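Local coordinates for lyase/mutase (Burkholderia cenocepacia, PDB 4LSB), which belongs to the phosphoenolpyruvate phosphomutase family of TIM-barrel proteins and carries a bound magnesium ion, at residues B[25-36]-B[236-245]; B[174-182]-B[203-211]. All blocks are in the same frame, centred on the assembly; numbering follows the deposited sequence.

Interaction 1 pairs strand 32-34 with strand 238-240, the first and last strands of the TIM barrel, and interaction 2 packs helix 175-187 against helix 201-211 in its outer layer; together they illustrate how such a barrel is closed and how it is wrapped. Interaction 1 lies about 9 Å, centre to centre, from the centre of the chain in space. The two contacts are about 18 Å apart, centre to centre, yet they meet where Val236 CG2 lies 3.5 Å from Ile204 CG2. In sequence, both helices of interaction 2 fall between the two strands of interaction 1. The magnesium ion, at the site of Ser58 and Glu97, lies nearby, toward the Gly242 end of interaction 1.

Interaction 1: residues B[25-36]-B[236-245]; sequences LHTRPGAFIIPN and VKRVSVGGAL
Phe32 to Ile34 run parallel to Arg238 to Ser240, their short strand axes 4.6 Å apart at closest and inclined by 34°, with Phe32 N bonded to Lys237 O, Val239 N to Phe32 O and Ile34 N to Val239 O. This is the first-to-last strand pairing that closes a TIM barrel. Before the strands, Lys237 bends at its second and third torsions (53° and 58°), which brings its ammonium group to the loop carbonyls: NZ lies 2.7 Å from Arg28 O and 2.9 Å from Gly30 O, so one charge grips both. On the face shared by Phe32, Arg238 and Ile34, the arginine CG sits over one face of the Phe32 ring, 3.8 Å from its centroid, a CH-pi contact; Leu25 CB lies over the opposite face. Arg238 NH1 then gives a hydrogen bond to His26 NE2 (3.0 Å), meeting the imidazole edge near the ring plane although the guanidinium is turned well away from that plane. Asn216 and Thr162 take the other guanidinium nitrogens, NE and NH2, while Phe22 O accepts from His26 ND1, so each group has further partners besides the other. Past the strands, Asn36 OD1 accepts from Val241 N at 2.9 Å, and a water donates to both Asn36 O and Gly242 O. Strand 238-240 continues the sheet into strand 215-218 on its other side, Leu228 of helix 228-233 packs on Ala31, Ile33 and Val239, and Phe266 of the second subunit reaches Ile33, Val239 and Val241.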
ATOM      1  N   LEU B  25       2.532 -27.578   5.654  1.00 21.58           N
ATOM      2  CA  LEU B  25       2.290 -26.660   6.789  1.00 19.83           C
ATOM      3  C   LEU B  25       1.084 -27.088   7.536  1.00 17.66           C
ATOM      4  O   LEU B  25       1.052 -26.919   8.753  1.00 16.78           O
ATOM      5  CB  LEU B  25       2.079 -25.186   6.369  1.00 19.11           C
ATOM      6  CG  LEU B  25       3.279 -24.538   5.756  1.00 18.66           C
ATOM      7  CD1 LEU B  25       3.043 -23.180   5.152  1.00 17.82           C
ATOM      8  CD2 LEU B  25       4.394 -24.501   6.810  1.00 19.59           C
ATOM      9  N   HIS B  26       0.105 -27.680   6.842  1.00 18.40           N
ATOM     10  CA  HIS B  26      -1.156 -28.029   7.486  1.00 17.96           C
ATOM     11  C   HIS B  26      -1.143 -29.348   8.269  1.00 19.03           C
ATOM     12  O   HIS B  26      -2.131 -29.649   8.926  1.00 21.54           O
ATOM     13  CB  HIS B  26      -2.309 -28.088   6.482  1.00 18.44           C
ATOM     14  CG  HIS B  26      -2.620 -26.770   5.850  1.00 16.72           C
ATOM     15  ND1 HIS B  26      -1.863 -26.259   4.831  1.00 16.61           N
ATOM     16  CD2 HIS B  26      -3.604 -25.874   6.084  1.00 16.35           C
ATOM     17  CE1 HIS B  26      -2.353 -25.095   4.464  1.00 16.64           C
ATOM     18  NE2 HIS B  26      -3.406 -24.833   5.216  1.00 16.55           N
ATOM     19  N   THR B  27      -0.104 -30.137   8.099  1.00 20.90           N
ATOM     20  CA  THR B  27      -0.063 -31.483   8.690  1.00 24.83           C
ATOM     21  C   THR B  27       0.999 -31.591   9.769  1.00 25.80           C
ATOM     22  O   THR B  27       1.006 -32.552  10.526  1.00 26.69           O
ATOM     23  CB  THR B  27       0.157 -32.559   7.632  1.00 25.75           C
ATOM     24  OG1 THR B  27       1.406 -32.345   6.982  1.00 26.76           O
ATOM     25  CG2 THR B  27      -1.000 -32.535   6.596  1.00 27.75           C
ATOM     26  N   ARG B  28       1.853 -30.595   9.906  1.00 25.90           N
ATOM     27  CA  ARG B  28       2.808 -30.636  11.003  1.00 25.17           C
ATOM     28  C   ARG B  28       2.126 -30.171  12.289  1.00 23.83           C
ATOM     29  O   ARG B  28       1.049 -29.509  12.268  1.00 22.15           O
ATOM     30  CB  ARG B  28       4.065 -29.841  10.654  1.00 28.81           C
ATOM     31  CG  ARG B  28       3.904 -28.380  10.703  1.00 26.44           C
ATOM     32  CD  ARG B  28       5.161 -27.689  10.207  1.00 28.79           C
ATOM     33  NE  ARG B  28       4.981 -26.280  10.510  1.00 27.77           N
ATOM     34  CZ  ARG B  28       5.671 -25.278   9.982  1.00 27.64           C
ATOM     35  NH1 ARG B  28       6.618 -25.500   9.080  1.00 25.61           N
ATOM     36  NH2 ARG B  28       5.402 -24.043  10.384  1.00 28.59           N
ATOM     37  N   PRO B  29       2.749 -30.493  13.441  1.00 22.64           N
ATOM     38  CA  PRO B  29       2.127 -30.120  14.685  1.00 21.96           C
ATOM     39  C   PRO B  29       1.977 -28.627  14.887  1.00 21.73           C
ATOM     40  O   PRO B  29       2.825 -27.820  14.459  1.00 21.52           O
ATOM     41  CB  PRO B  29       3.077 -30.712  15.763  1.00 23.02           C
ATOM     42  CG  PRO B  29       3.811 -31.831  15.069  1.00 22.98           C
ATOM     43  CD  PRO B  29       3.920 -31.377  13.634  1.00 23.03           C
ATOM     44  N   GLY B  30       0.918 -28.262  15.591  1.00 21.51           N
ATOM     45  CA  GLY B  30       0.756 -26.890  15.992  1.00 22.46           C
ATOM     46  C   GLY B  30      -0.075 -26.105  14.993  1.00 22.40           C
ATOM     47  O   GLY B  30      -0.634 -26.687  14.058  1.00 24.16           O
ATOM     48  N   ALA B  31      -0.240 -24.804  15.243  1.00 19.29           N
ATOM     49  CA  ALA B  31      -0.919 -23.915  14.272  1.00 17.45           C
ATOM     50  C   ALA B  31       0.112 -22.972  13.657  1.00 17.21           C
ATOM     51  O   ALA B  31       1.114 -22.661  14.270  1.00 16.14           O
ATOM     52  CB  ALA B  31      -2.009 -23.082  14.970  1.00 17.08           C
ATOM     53  N   PHE B  32      -0.159 -22.496  12.447  1.00 15.87           N
ATOM     54  CA  PHE B  32       0.725 -21.494  11.820  1.00 16.07           C
ATOM     55  C   PHE B  32      -0.061 -20.285  11.403  1.00 15.60           C
ATOM     56  O   PHE B  32      -1.233 -20.365  11.158  1.00 15.81           O
ATOM     57  CB  PHE B  32       1.527 -22.067  10.627  1.00 16.84           C
ATOM     58  CG  PHE B  32       0.720 -22.325   9.381  1.00 15.56           C
ATOM     59  CD1 PHE B  32      -0.001 -23.492   9.227  1.00 16.22           C
ATOM     60  CD2 PHE B  32       0.753 -21.420   8.324  1.00 15.16           C
ATOM     61  CE1 PHE B  32      -0.734 -23.722   8.083  1.00 15.85           C
ATOM     62  CE2 PHE B  32       0.028 -21.643   7.172  1.00 16.21           C
ATOM     63  CZ  PHE B  32      -0.741 -22.791   7.057  1.00 16.43           C
ATOM     64  N   ILE B  33       0.619 -19.162  11.274  1.00 15.12           N
ATOM     65  CA  ILE B  33      -0.046 -17.929  10.889  1.00 15.47           C
ATOM     66  C   ILE B  33       0.206 -17.766   9.383  1.00 15.60           C
ATOM     67  O   ILE B  33       1.322 -17.956   8.913  1.00 15.80           O
ATOM     68  CB  ILE B  33       0.508 -16.711  11.654  1.00 15.62           C
ATOM     69  CG1 ILE B  33       0.196 -16.847  13.142  1.00 16.16           C
ATOM     70  CG2 ILE B  33      -0.071 -15.439  11.108  1.00 16.13           C
ATOM     71  CD1 ILE B  33       0.839 -15.796  14.050  1.00 16.35           C
ATOM     72  N   ILE B  34      -0.849 -17.431   8.671  1.00 13.80           N
ATOM     73  CA  ILE B  34      -0.786 -17.074   7.278  1.00 14.20           C
ATOM     74  C   ILE B  34      -1.190 -15.595   7.175  1.00 13.76           C
ATOM     75  O   ILE B  34      -2.375 -15.222   7.294  1.00 15.41           O
ATOM     76  CB  ILE B  34      -1.602 -18.006   6.372  1.00 13.55           C
ATOM     77  CG1 ILE B  34      -1.361 -17.649   4.902  1.00 13.96           C
ATOM     78  CG2 ILE B  34      -3.082 -17.953   6.684  1.00 14.19           C
ATOM     79  CD1 ILE B  34      -1.816 -18.727   3.935  1.00 13.94           C
ATOM     80  N   PRO B  35      -0.176 -14.712   7.056  1.00 13.80           N
ATOM     81  CA  PRO B  35      -0.511 -13.289   7.065  1.00 13.26           C
ATOM     82  C   PRO B  35      -0.949 -12.808   5.710  1.00 13.13           C
ATOM     83  O   PRO B  35      -0.742 -13.501   4.687  1.00 12.59           O
ATOM     84  CB  PRO B  35       0.806 -12.656   7.486  1.00 13.66           C
ATOM     85  CG  PRO B  35       1.815 -13.512   6.836  1.00 14.05           C
ATOM     86  CD  PRO B  35       1.279 -14.913   6.966  1.00 14.13           C
ATOM     87  N   ASN B  36      -1.533 -11.612   5.688  1.00 13.54           N
ATOM     88  CA  ASN B  36      -2.232 -11.081   4.533  1.00 14.60           C
ATOM     89  C   ASN B  36      -1.648  -9.713   4.042  1.00 14.56           C
ATOM     90  O   ASN B  36      -2.128  -8.673   4.419  1.00 15.17           O
ATOM     91  CB  ASN B  36      -3.730 -10.869   4.813  1.00 14.75           C
ATOM     92  CG  ASN B  36      -4.457 -12.134   5.299  1.00 14.96           C
ATOM     93  OD1 ASN B  36      -4.329 -12.530   6.465  1.00 15.98           O
ATOM     94  ND2 ASN B  36      -5.217 -12.767   4.420  1.00 14.43           N
ATOM     95  N   VAL B 236      -7.025 -25.552  16.375  1.00 16.48           N
ATOM     96  CA  VAL B 236      -6.880 -24.800  15.153  1.00 15.54           C
ATOM     97  C   VAL B 236      -5.570 -25.116  14.481  1.00 16.04           C
ATOM     98  O   VAL B 236      -4.537 -25.309  15.147  1.00 15.02           O
ATOM     99  CB  VAL B 236      -6.962 -23.281  15.435  1.00 15.51           C
ATOM    100  CG1 VAL B 236      -6.841 -22.471  14.150  1.00 15.31           C
ATOM    101  CG2 VAL B 236      -8.313 -22.964  16.064  1.00 15.76           C
ATOM    102  N   LYS B 237      -5.601 -25.165  13.143  1.00 15.53           N
ATOM    103  CA  LYS B 237      -4.381 -25.405  12.380  1.00 16.22           C
ATOM    104  C   LYS B 237      -3.746 -24.147  11.747  1.00 15.92           C
ATOM    105  O   LYS B 237      -2.539 -24.064  11.609  1.00 17.92           O
ATOM    106  CB  LYS B 237      -4.685 -26.415  11.280  1.00 19.09           C
ATOM    107  CG  LYS B 237      -3.463 -26.856  10.480  1.00 20.57           C
ATOM    108  CD  LYS B 237      -2.306 -27.377  11.309  1.00 22.66           C
ATOM    109  CE  LYS B 237      -2.741 -28.572  12.164  1.00 23.22           C
ATOM    110  NZ  LYS B 237      -1.567 -29.132  12.883  1.00 24.77           N
ATOM    111  N   ARG B 238      -4.569 -23.227  11.309  1.00 15.65           N
ATOM    112  CA  ARG B 238      -4.135 -22.038  10.551  1.00 14.49           C
ATOM    113  C   ARG B 238      -4.811 -20.801  11.070  1.00 14.59           C
ATOM    114  O   ARG B 238      -5.997 -20.795  11.312  1.00 13.41           O
ATOM    115  CB  ARG B 238      -4.458 -22.187   9.073  1.00 14.76           C
ATOM    116  CG  ARG B 238      -3.609 -21.306   8.164  1.00 14.55           C
ATOM    117  CD  ARG B 238      -3.790 -21.742   6.704  1.00 14.85           C
ATOM    118  NE  ARG B 238      -5.058 -21.274   6.174  1.00 15.73           N
ATOM    119  CZ  ARG B 238      -5.686 -21.691   5.070  1.00 15.51           C
ATOM    120  NH1 ARG B 238      -5.226 -22.632   4.315  1.00 16.79           N
ATOM    121  NH2 ARG B 238      -6.788 -21.081   4.687  1.00 17.02           N
ATOM    122  N   VAL B 239      -4.050 -19.721  11.200  1.00 14.07           N
ATOM    123  CA  VAL B 239      -4.597 -18.494  11.665  1.00 14.05           C
ATOM    124  C   VAL B 239      -4.224 -17.383  10.683  1.00 14.23           C
ATOM    125  O   VAL B 239      -3.062 -17.137  10.389  1.00 13.37           O
ATOM    126  CB  VAL B 239      -4.042 -18.134  13.055  1.00 14.62           C
ATOM    127  CG1 VAL B 239      -4.729 -16.871  13.567  1.00 14.53           C
ATOM    128  CG2 VAL B 239      -4.260 -19.275  14.020  1.00 14.37           C
ATOM    129  N   SER B 240      -5.250 -16.724  10.177  1.00 15.34           N
ATOM    130  CA  SER B 240      -5.092 -15.622   9.231  1.00 15.14           C
ATOM    131  C   SER B 240      -5.573 -14.285   9.867  1.00 16.00           C
ATOM    132  O   SER B 240      -6.132 -14.248  11.010  1.00 14.63           O
ATOM    133  CB  SER B 240      -5.928 -15.952   7.968  1.00 15.77           C
ATOM    134  OG  SER B 240      -7.353 -15.906   8.262  1.00 15.88           O
ATOM    135  N   VAL B 241      -5.380 -13.176   9.134  1.00 15.55           N
ATOM    136  CA  VAL B 241      -5.762 -11.875   9.659  1.00 15.20           C
ATOM    137  C   VAL B 241      -6.621 -10.981   8.731  1.00 15.45           C
ATOM    138  O   VAL B 241      -6.889  -9.834   9.067  1.00 14.68           O
ATOM    139  CB  VAL B 241      -4.537 -11.059  10.142  1.00 15.57           C
ATOM    140  CG1 VAL B 241      -3.771 -11.813  11.227  1.00 16.24           C
ATOM    141  CG2 VAL B 241      -3.638 -10.659   8.985  1.00 15.35           C
ATOM    142  N   GLY B 242      -7.074 -11.508   7.600  1.00 15.62           N
ATOM    143  CA  GLY B 242      -7.918 -10.759   6.685  1.00 17.12           C
ATOM    144  C   GLY B 242      -7.271  -9.402   6.390  1.00 16.40           C
ATOM    145  O   GLY B 242      -6.066  -9.339   6.091  1.00 17.64           O
ATOM    146  N   GLY B 243      -8.075  -8.356   6.460  1.00 17.12           N
ATOM    147  CA  GLY B 243      -7.573  -6.977   6.165  1.00 16.67           C
ATOM    148  C   GLY B 243      -6.889  -6.281   7.338  1.00 15.56           C
ATOM    149  O   GLY B 243      -6.645  -5.078   7.259  1.00 14.95           O
ATOM    150  N   ALA B 244      -6.612  -6.990   8.434  1.00 14.92           N
ATOM    151  CA  ALA B 244      -6.139  -6.316   9.646  1.00 16.03           C
ATOM    152  C   ALA B 244      -4.782  -5.712   9.548  1.00 15.90           C
ATOM    153  O   ALA B 244      -4.509  -4.703  10.216  1.00 16.44           O
ATOM    154  CB  ALA B 244      -6.208  -7.239  10.844  1.00 16.90           C
ATOM    155  N   LEU B 245      -3.894  -6.321   8.770  1.00 16.00           N
ATOM    156  CA  LEU B 245      -2.597  -5.682   8.553  1.00 16.08           C
ATOM    157  C   LEU B 245      -2.763  -4.367   7.763  1.00 16.31           C
ATOM    158  O   LEU B 245      -2.136  -3.337   8.108  1.00 15.77           O
ATOM    159  CB  LEU B 245      -1.598  -6.605   7.895  1.00 16.39           C
ATOM    160  CG  LEU B 245      -1.077  -7.702   8.799  1.00 17.12           C
ATOM    161  CD1 LEU B 245      -0.313  -8.765   8.019  1.00 17.00           C
ATOM    162  CD2 LEU B 245      -0.249  -7.074   9.926  1.00 18.28           C
TER
HETATM  163  O   HOH W   1      -4.259  -7.360   5.892  1.00 14.81           O

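Interaction 2: residues B[174-182]-B[203-211]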
ATOM      1  N   ASP B 174     -25.287 -18.997  14.082  1.00 32.74           N
ATOM      2  CA  ASP B 174     -25.774 -20.306  14.481  1.00 33.73           C
ATOM      3  C   ASP B 174     -24.643 -21.328  14.322  1.00 31.87           C
ATOM      4  O   ASP B 174     -24.272 -21.713  13.195  1.00 28.37           O
ATOM      5  CB  ASP B 174     -26.974 -20.670  13.593  1.00 37.61           C
ATOM      6  CG  ASP B 174     -27.545 -22.074  13.868  1.00 40.27           C
ATOM      7  OD1 ASP B 174     -26.813 -23.082  13.804  1.00 41.41           O
ATOM      8  OD2 ASP B 174     -28.765 -22.179  14.106  1.00 52.22           O
ATOM      9  N   LEU B 175     -24.088 -21.757  15.449  1.00 30.29           N
ATOM     10  CA  LEU B 175     -22.936 -22.668  15.472  1.00 30.16           C
ATOM     11  C   LEU B 175     -23.248 -23.986  14.799  1.00 30.30           C
ATOM     12  O   LEU B 175     -22.463 -24.540  14.049  1.00 27.11           O
ATOM     13  CB  LEU B 175     -22.506 -22.919  16.931  1.00 31.18           C
ATOM     14  CG  LEU B 175     -21.240 -23.761  17.197  1.00 31.05           C
ATOM     15  CD1 LEU B 175     -20.054 -23.108  16.520  1.00 28.75           C
ATOM     16  CD2 LEU B 175     -20.961 -23.922  18.696  1.00 31.21           C
ATOM     17  N   ASP B 176     -24.426 -24.515  15.072  1.00 29.28           N
ATOM     18  CA  ASP B 176     -24.748 -25.795  14.534  1.00 29.77           C
ATOM     19  C   ASP B 176     -24.958 -25.832  13.009  1.00 27.31           C
ATOM     20  O   ASP B 176     -24.529 -26.770  12.392  1.00 25.92           O
ATOM     21  CB  ASP B 176     -25.917 -26.370  15.294  1.00 33.26           C
ATOM     22  CG  ASP B 176     -25.536 -26.682  16.711  1.00 37.75           C
ATOM     23  OD1 ASP B 176     -25.006 -27.798  16.958  1.00 40.82           O
ATOM     24  OD2 ASP B 176     -25.719 -25.786  17.570  1.00 39.57           O
ATOM     25  N   ASP B 177     -25.588 -24.819  12.406  1.00 27.77           N
ATOM     26  CA  ASP B 177     -25.673 -24.773  10.930  1.00 27.57           C
ATOM     27  C   ASP B 177     -24.276 -24.585  10.336  1.00 27.36           C
ATOM     28  O   ASP B 177     -23.912 -25.183   9.321  1.00 25.36           O
ATOM     29  CB  ASP B 177     -26.545 -23.626  10.407  1.00 30.40           C
ATOM     30  CG  ASP B 177     -26.831 -23.755   8.870  1.00 30.93           C
ATOM     31  OD1 ASP B 177     -27.481 -24.735   8.500  1.00 31.48           O
ATOM     32  OD2 ASP B 177     -26.417 -22.893   8.038  1.00 33.18           O
ATOM     33  N   THR B 178     -23.515 -23.724  10.984  1.00 25.20           N
ATOM     34  CA  THR B 178     -22.187 -23.394  10.516  1.00 23.49           C
ATOM     35  C   THR B 178     -21.316 -24.655  10.523  1.00 22.33           C
ATOM     36  O   THR B 178     -20.659 -24.943   9.532  1.00 22.17           O
ATOM     37  CB  THR B 178     -21.617 -22.251  11.329  1.00 22.81           C
ATOM     38  OG1 THR B 178     -22.465 -21.096  11.211  1.00 23.66           O
ATOM     39  CG2 THR B 178     -20.207 -21.888  10.823  1.00 22.45           C
ATOM     40  N   ILE B 179     -21.299 -25.404  11.629  1.00 22.79           N
ATOM     41  CA  ILE B 179     -20.551 -26.683  11.676  1.00 22.02           C
ATOM     42  C   ILE B 179     -21.038 -27.650  10.637  1.00 22.17           C
ATOM     43  O   ILE B 179     -20.239 -28.315   9.991  1.00 22.90           O
ATOM     44  CB  ILE B 179     -20.526 -27.295  13.102  1.00 22.68           C
ATOM     45  CG1 ILE B 179     -19.499 -26.555  13.963  1.00 23.08           C
ATOM     46  CG2 ILE B 179     -20.200 -28.768  13.136  1.00 22.09           C
ATOM     47  CD1 ILE B 179     -19.758 -26.720  15.452  1.00 24.44           C
ATOM     48  N   ALA B 180     -22.346 -27.729  10.440  1.00 23.26           N
ATOM     49  CA  ALA B 180     -22.885 -28.718   9.513  1.00 23.72           C
ATOM     50  C   ALA B 180     -22.421 -28.400   8.115  1.00 23.09           C
ATOM     51  O   ALA B 180     -22.056 -29.276   7.365  1.00 22.94           O
ATOM     52  CB  ALA B 180     -24.393 -28.768   9.579  1.00 24.60           C
ATOM     53  N   ARG B 181     -22.466 -27.135   7.738  1.00 26.80           N
ATOM     54  CA  ARG B 181     -21.946 -26.704   6.412  1.00 23.89           C
ATOM     55  C   ARG B 181     -20.470 -27.085   6.245  1.00 22.92           C
ATOM     56  O   ARG B 181     -20.043 -27.659   5.211  1.00 23.52           O
ATOM     57  CB  ARG B 181     -22.130 -25.204   6.273  1.00 25.34           C
ATOM     58  CG  ARG B 181     -23.586 -24.805   5.979  1.00 26.82           C
ATOM     59  CD  ARG B 181     -23.746 -23.290   5.898  1.00 27.93           C
ATOM     60  NE  ARG B 181     -25.115 -22.970   5.476  1.00 29.66           N
ATOM     61  CZ  ARG B 181     -25.560 -22.970   4.222  1.00 31.81           C
ATOM     62  NH1 ARG B 181     -24.750 -23.229   3.203  1.00 33.27           N
ATOM     63  NH2 ARG B 181     -26.830 -22.679   3.978  1.00 31.84           N
ATOM     64  N   LEU B 182     -19.669 -26.786   7.265  1.00 20.77           N
ATOM     65  CA  LEU B 182     -18.230 -27.034   7.165  1.00 19.51           C
ATOM     66  C   LEU B 182     -17.972 -28.494   7.028  1.00 19.17           C
ATOM     67  O   LEU B 182     -17.108 -28.902   6.280  1.00 18.66           O
ATOM     68  CB  LEU B 182     -17.416 -26.499   8.343  1.00 18.19           C
ATOM     69  CG  LEU B 182     -17.384 -24.993   8.503  1.00 18.96           C
ATOM     70  CD1 LEU B 182     -16.542 -24.638   9.726  1.00 18.86           C
ATOM     71  CD2 LEU B 182     -16.808 -24.314   7.279  1.00 19.66           C
ATOM     72  N   GLU B 203     -16.622 -22.134  21.227  1.00 22.97           N
ATOM     73  CA  GLU B 203     -17.215 -22.341  19.887  1.00 23.07           C
ATOM     74  C   GLU B 203     -16.155 -22.861  18.880  1.00 19.68           C
ATOM     75  O   GLU B 203     -16.378 -23.822  18.139  1.00 19.56           O
ATOM     76  CB  GLU B 203     -17.893 -21.073  19.377  1.00 25.63           C
ATOM     77  CG  GLU B 203     -19.142 -20.675  20.183  1.00 29.77           C
ATOM     78  CD  GLU B 203     -20.123 -19.771  19.434  1.00 33.76           C
ATOM     79  OE1 GLU B 203     -19.759 -19.159  18.425  1.00 33.59           O
ATOM     80  OE2 GLU B 203     -21.303 -19.655  19.869  1.00 41.74           O
ATOM     81  N   ILE B 204     -14.979 -22.258  18.899  1.00 18.22           N
ATOM     82  CA  ILE B 204     -13.866 -22.720  18.042  1.00 16.84           C
ATOM     83  C   ILE B 204     -13.465 -24.176  18.312  1.00 15.78           C
ATOM     84  O   ILE B 204     -13.270 -24.982  17.390  1.00 15.26           O
ATOM     85  CB  ILE B 204     -12.620 -21.809  18.226  1.00 17.30           C
ATOM     86  CG1 ILE B 204     -12.846 -20.434  17.641  1.00 18.26           C
ATOM     87  CG2 ILE B 204     -11.393 -22.414  17.576  1.00 17.51           C
ATOM     88  CD1 ILE B 204     -11.840 -19.418  18.080  1.00 18.39           C
ATOM     89  N   ALA B 205     -13.310 -24.540  19.576  1.00 16.12           N
ATOM     90  CA  ALA B 205     -12.940 -25.920  19.888  1.00 17.03           C
ATOM     91  C   ALA B 205     -13.974 -26.936  19.400  1.00 17.38           C
ATOM     92  O   ALA B 205     -13.647 -28.039  19.020  1.00 18.28           O
ATOM     93  CB  ALA B 205     -12.714 -26.082  21.359  1.00 18.69           C
ATOM     94  N   ALA B 206     -15.241 -26.563  19.444  1.00 17.67           N
ATOM     95  CA  ALA B 206     -16.324 -27.414  18.931  1.00 17.73           C
ATOM     96  C   ALA B 206     -16.260 -27.557  17.417  1.00 17.19           C
ATOM     97  O   ALA B 206     -16.581 -28.603  16.884  1.00 16.58           O
ATOM     98  CB  ALA B 206     -17.667 -26.841  19.315  1.00 18.58           C
ATOM     99  N   VAL B 207     -15.960 -26.469  16.746  1.00 16.29           N
ATOM    100  CA  VAL B 207     -15.685 -26.529  15.283  1.00 16.55           C
ATOM    101  C   VAL B 207     -14.537 -27.494  14.954  1.00 16.03           C
ATOM    102  O   VAL B 207     -14.712 -28.364  14.123  1.00 15.80           O
ATOM    103  CB  VAL B 207     -15.363 -25.148  14.670  1.00 15.98           C
ATOM    104  CG1 VAL B 207     -15.071 -25.290  13.199  1.00 16.49           C
ATOM    105  CG2 VAL B 207     -16.578 -24.272  14.811  1.00 16.66           C
ATOM    106  N   THR B 208     -13.397 -27.346  15.605  1.00 15.78           N
ATOM    107  CA  THR B 208     -12.239 -28.163  15.226  1.00 16.67           C
ATOM    108  C   THR B 208     -12.496 -29.641  15.558  1.00 17.32           C
ATOM    109  O   THR B 208     -12.082 -30.548  14.810  1.00 18.96           O
ATOM    110  CB  THR B 208     -10.954 -27.673  15.927  1.00 17.02           C
ATOM    111  OG1 THR B 208     -11.056 -27.852  17.350  1.00 16.89           O
ATOM    112  CG2 THR B 208     -10.717 -26.171  15.681  1.00 17.18           C
ATOM    113  N   ARG B 209     -13.130 -29.901  16.704  1.00 18.77           N
ATOM    114  CA  ARG B 209     -13.451 -31.296  17.047  1.00 21.00           C
ATOM    115  C   ARG B 209     -14.391 -31.967  16.030  1.00 21.31           C
ATOM    116  O   ARG B 209     -14.161 -33.120  15.600  1.00 22.02           O
ATOM    117  CB  ARG B 209     -14.063 -31.394  18.463  1.00 23.02           C
ATOM    118  CG  ARG B 209     -13.890 -32.772  19.119  1.00 25.75           C
ATOM    119  CD  ARG B 209     -14.526 -32.802  20.534  1.00 27.00           C
ATOM    120  NE  ARG B 209     -15.950 -32.618  20.329  1.00 29.05           N
ATOM    121  CZ  ARG B 209     -16.806 -33.595  20.036  1.00 31.80           C
ATOM    122  NH1 ARG B 209     -16.418 -34.878  20.025  1.00 31.87           N
ATOM    123  NH2 ARG B 209     -18.070 -33.298  19.807  1.00 34.46           N
ATOM    124  N   ALA B 210     -15.461 -31.277  15.683  1.00 20.55           N
ATOM    125  CA  ALA B 210     -16.430 -31.801  14.711  1.00 21.65           C
ATOM    126  C   ALA B 210     -15.871 -31.919  13.287  1.00 20.55           C
ATOM    127  O   ALA B 210     -16.230 -32.816  12.570  1.00 19.64           O
ATOM    128  CB  ALA B 210     -17.669 -30.919  14.652  1.00 22.23           C
ATOM    129  N   VAL B 211     -15.055 -30.971  12.868  1.00 20.30           N
ATOM    130  CA  VAL B 211     -14.540 -30.959  11.503  1.00 19.30           C
ATOM    131  C   VAL B 211     -13.376 -31.953  11.335  1.00 20.60           C
ATOM    132  O   VAL B 211     -13.329 -32.671  10.346  1.00 19.83           O
ATOM    133  CB  VAL B 211     -14.156 -29.535  11.116  1.00 19.65           C
ATOM    134  CG1 VAL B 211     -13.296 -29.513   9.869  1.00 19.29           C
ATOM    135  CG2 VAL B 211     -15.371 -28.719  10.893  1.00 19.66           C
TER
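Ile179 meets Val207 where two neighbouring helices of the TIM-barrel outer layer pack side by side, their local axes 9.8 Å apart and inclined by 31°. No hydrogen bond crosses the interface; the side chains meet through carbon atoms, and Ile179 illustrates how a branched side chain fills it. From a CB directed at the partner helix, the two branches part. CG2, anti to the backbone nitrogen, reaches Ala210 CB at 3.7 Å. CG1, beside that nitrogen (chi1 -78°), rests against Val207 CG2 at 3.8 Å. The chain then runs on nearly extended to CD1, which lies 4.0 Å from Ala206 O, over the backbone between Ala206 and Val207. One isoleucine thus spans a full turn of the facing helix.

Val207 is shared by three residues: its CG2 also receives Leu175 CD1, while CG1 turns to Leu182 CD1 at 3.8 Å. At the start of the helices Leu175 CD2 touches the aliphatic CG of Glu203, and Tyr168 packs beside both residues. Toward the barrel, Leu182 and Val211 both lean on Leu193 of strand 192-194, tying the helix pair to the sheet beneath. Helix 175-187 is capped at its N-terminus by Asp174, whose OD1 accepts from Asp177 N. One turn on, Arg181 NE forms a salt bridge with Asp177 OD2 at 2.9 Å, meeting the oxygen on its syn side but tilted about 30° out of the carboxylate plane.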